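Local structure of endo-beta-mannanase (Rhizomucor miehei, 4QP0) at residues I89-Q94 against N154-V159. The protein probably hydrolyses internal beta-1,4-mannosidic linkages in mannans, galactomannans and glucomannans, as a secreted glycoside hydrolase family 5 enzyme with a TIM-barrel fold. Numbering follows the deposited sequence.
Sequences IDYIIQ and NSLTGV
Asp-90 reaches from helix 87-98 to Asn-154 and Ser-155. Asp-90 CB lies 3.4 Å from Asn-154 OD1. CG stands anti to the carbonyl carbon (chi1 -70°), beside the backbone N; the carboxylate and the Asn-154 amide are stacked, their planes 26° apart. Asp-90 CG comes within 3.5 Å of Ser-155 N. At the tip, OD2 accepts two bonds from Ser-155. Ser-155 OG donates at 2.9 Å to the anti lone pair of Asp-90 OD2. The backbone N of Ser-155, 2.8 Å from Asp-90 OD2, arrives from above the carboxylate plane with an N-H...O angle of 164°. The other oxygen, OD1, lies near Asn-154 CA. Beyond the two segments, OD1 is hydrogen-bonded to Tyr-161 OH and OD2 forms a salt bridge with Arg-152.

Asn-154 holds its own turn as well: Asn-154 OD1 receives the backbone N of Leu-156 at 2.9 Å, in the carbonyl plane, which defines an Asx turn. Asn-154 ND2 makes a weak bond of 3.4 Å to Asp-90 O and also touches the aliphatic side chain of Ile-93. On the more exposed flank, Leu-156 CD1 packs 3.7 Å from Tyr-91 CA and meets the tyrosine ring at its edge, whereas Leu-156 CB lies near Gln-94 OE1.

The contact thus fastens the loop between helix 136-151 and strand 167-171 to a helix on the outside of the TIM barrel. With the Ser-155 donors and Arg-152 at OD2 and Tyr-161 OH at OD1, both oxygens of this buried carboxylate have partners, which would probably favour the anion.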
ATOM      1  N   ILE A  89       8.027  14.660   0.472  1.00 31.57           N
ATOM      2  CA  ILE A  89       6.697  14.175   0.842  1.00 30.69           C
ATOM      3  C   ILE A  89       5.763  15.367   1.058  1.00 30.90           C
ATOM      4  O   ILE A  89       4.635  15.363   0.554  1.00 31.17           O
ATOM      5  CB  ILE A  89       6.730  13.233   2.066  1.00 29.30           C
ATOM      6  CG1 ILE A  89       7.610  12.011   1.788  1.00 29.11           C
ATOM      7  CG2 ILE A  89       5.327  12.788   2.459  1.00 28.59           C
ATOM      8  CD1 ILE A  89       7.207  11.180   0.580  1.00 28.94           C
ATOM      9  N   ASP A  90       6.257  16.391   1.768  1.00 29.44           N
ATOM     10  CA  ASP A  90       5.516  17.633   1.998  1.00 28.65           C
ATOM     11  C   ASP A  90       4.959  18.169   0.679  1.00 28.64           C
ATOM     12  O   ASP A  90       3.806  18.575   0.599  1.00 27.29           O
ATOM     13  CB  ASP A  90       6.414  18.703   2.648  1.00 28.71           C
ATOM     14  CG  ASP A  90       6.790  18.394   4.114  1.00 29.26           C
ATOM     15  OD1 ASP A  90       6.370  17.367   4.693  1.00 29.76           O
ATOM     16  OD2 ASP A  90       7.523  19.210   4.702  1.00 29.89           O
ATOM     17  N   TYR A  91       5.790  18.166  -0.356  1.00 31.29           N
ATOM     18  CA  TYR A  91       5.385  18.673  -1.656  1.00 33.35           C
ATOM     19  C   TYR A  91       4.336  17.774  -2.301  1.00 34.37           C
ATOM     20  O   TYR A  91       3.403  18.263  -2.943  1.00 36.58           O
ATOM     21  CB  TYR A  91       6.595  18.870  -2.572  1.00 34.23           C
ATOM     22  CG  TYR A  91       6.230  19.467  -3.915  1.00 35.32           C
ATOM     23  CD1 TYR A  91       5.979  20.836  -4.053  1.00 35.74           C
ATOM     24  CD2 TYR A  91       6.117  18.660  -5.049  1.00 36.09           C
ATOM     25  CE1 TYR A  91       5.635  21.381  -5.286  1.00 34.90           C
ATOM     26  CE2 TYR A  91       5.772  19.197  -6.284  1.00 35.04           C
ATOM     27  CZ  TYR A  91       5.536  20.551  -6.397  1.00 35.00           C
ATOM     28  OH  TYR A  91       5.197  21.068  -7.624  1.00 35.11           O
ATOM     29  N   ILE A  92       4.482  16.463  -2.118  1.00 34.49           N
ATOM     30  CA  ILE A  92       3.514  15.505  -2.652  1.00 33.32           C
ATOM     31  C   ILE A  92       2.132  15.728  -2.033  1.00 32.64           C
ATOM     32  O   ILE A  92       1.135  15.848  -2.756  1.00 34.43           O
ATOM     33  CB  ILE A  92       3.982  14.047  -2.467  1.00 32.68           C
ATOM     34  CG1 ILE A  92       5.143  13.751  -3.417  1.00 32.20           C
ATOM     35  CG2 ILE A  92       2.840  13.072  -2.730  1.00 33.94           C
ATOM     36  CD1 ILE A  92       5.952  12.525  -3.040  1.00 33.01           C
ATOM     37  N   ILE A  93       2.090  15.816  -0.705  1.00 31.19           N
ATOM     38  CA  ILE A  93       0.845  16.060   0.029  1.00 29.28           C
ATOM     39  C   ILE A  93       0.177  17.356  -0.420  1.00 28.87           C
ATOM     40  O   ILE A  93      -1.049  17.448  -0.435  1.00 27.85           O
ATOM     41  CB  ILE A  93       1.081  16.134   1.553  1.00 28.32           C
ATOM     42  CG1 ILE A  93       1.802  14.880   2.063  1.00 28.63           C
ATOM     43  CG2 ILE A  93      -0.235  16.317   2.304  1.00 27.26           C
ATOM     44  CD1 ILE A  93       2.254  14.992   3.508  1.00 27.94           C
ATOM     45  N   GLN A  94       0.996  18.350  -0.760  1.00 29.42           N
ATOM     46  CA  GLN A  94       0.517  19.680  -1.133  1.00 30.38           C
ATOM     47  C   GLN A  94      -0.204  19.632  -2.481  1.00 30.41           C
ATOM     48  O   GLN A  94      -1.326  20.116  -2.603  1.00 30.84           O
ATOM     49  CB  GLN A  94       1.685  20.667  -1.192  1.00 30.27           C
ATOM     50  CG  GLN A  94       1.261  22.114  -1.381  1.00 30.32           C
ATOM     51  CD  GLN A  94       2.399  23.005  -1.840  1.00 31.07           C
ATOM     52  OE1 GLN A  94       2.661  24.050  -1.239  1.00 31.39           O
ATOM     53  NE2 GLN A  94       3.083  22.600  -2.908  1.00 31.08           N
ATOM     54  N   ASN A 154       4.085  19.770   8.006  1.00 31.19           N
ATOM     55  CA  ASN A 154       4.300  19.996   6.585  1.00 31.02           C
ATOM     56  C   ASN A 154       4.967  21.348   6.429  1.00 32.79           C
ATOM     57  O   ASN A 154       4.369  22.374   6.751  1.00 34.92           O
ATOM     58  CB  ASN A 154       2.971  19.975   5.837  1.00 29.59           C
ATOM     59  CG  ASN A 154       3.145  19.880   4.333  1.00 28.86           C
ATOM     60  OD1 ASN A 154       3.842  20.691   3.712  1.00 27.79           O
ATOM     61  ND2 ASN A 154       2.504  18.885   3.737  1.00 27.35           N
ATOM     62  N   SER A 155       6.201  21.352   5.933  1.00 34.85           N
ATOM     63  CA  SER A 155       6.972  22.595   5.823  1.00 36.96           C
ATOM     64  C   SER A 155       6.421  23.571   4.776  1.00 38.55           C
ATOM     65  O   SER A 155       6.817  24.739   4.749  1.00 40.88           O
ATOM     66  CB  SER A 155       8.458  22.302   5.581  1.00 38.85           C
ATOM     67  OG  SER A 155       8.693  21.818   4.268  1.00 43.19           O
ATOM     68  N   LEU A 156       5.502  23.103   3.933  1.00 37.50           N
ATOM     69  CA  LEU A 156       4.864  23.969   2.947  1.00 37.41           C
ATOM     70  C   LEU A 156       3.444  24.412   3.324  1.00 37.10           C
ATOM     71  O   LEU A 156       2.950  25.403   2.785  1.00 37.65           O
ATOM     72  CB  LEU A 156       4.877  23.310   1.564  1.00 38.06           C
ATOM     73  CG  LEU A 156       6.262  22.866   1.053  1.00 39.97           C
ATOM     74  CD1 LEU A 156       6.129  21.902  -0.118  1.00 40.36           C
ATOM     75  CD2 LEU A 156       7.188  24.034   0.700  1.00 39.35           C
ATOM     76  N   THR A 157       2.791  23.698   4.242  1.00 37.08           N
ATOM     77  CA  THR A 157       1.388  24.004   4.596  1.00 35.97           C
ATOM     78  C   THR A 157       1.099  24.090   6.092  1.00 34.26           C
ATOM     79  O   THR A 157      -0.013  24.457   6.492  1.00 33.74           O
ATOM     80  CB  THR A 157       0.390  23.002   3.974  1.00 37.79           C
ATOM     81  OG1 THR A 157       0.667  21.682   4.455  1.00 38.97           O
ATOM     82  CG2 THR A 157       0.453  23.021   2.441  1.00 39.44           C
ATOM     83  N   GLY A 158       2.084  23.740   6.916  1.00 32.71           N
ATOM     84  CA  GLY A 158       1.967  23.906   8.366  1.00 33.56           C
ATOM     85  C   GLY A 158       1.133  22.862   9.092  1.00 33.55           C
ATOM     86  O   GLY A 158       1.008  22.905  10.320  1.00 32.85           O
ATOM     87  N   VAL A 159       0.569  21.927   8.329  1.00 34.68           N
ATOM     88  CA  VAL A 159      -0.289  20.865   8.856  1.00 34.68           C
ATOM     89  C   VAL A 159       0.536  19.623   9.203  1.00 35.09           C
ATOM     90  O   VAL A 159       1.297  19.120   8.367  1.00 33.76           O
ATOM     91  CB  VAL A 159      -1.398  20.475   7.841  1.00 35.94           C
ATOM     92  CG1 VAL A 159      -2.428  19.572   8.502  1.00 36.71           C
ATOM     93  CG2 VAL A 159      -2.085  21.714   7.262  1.00 34.47           C
TER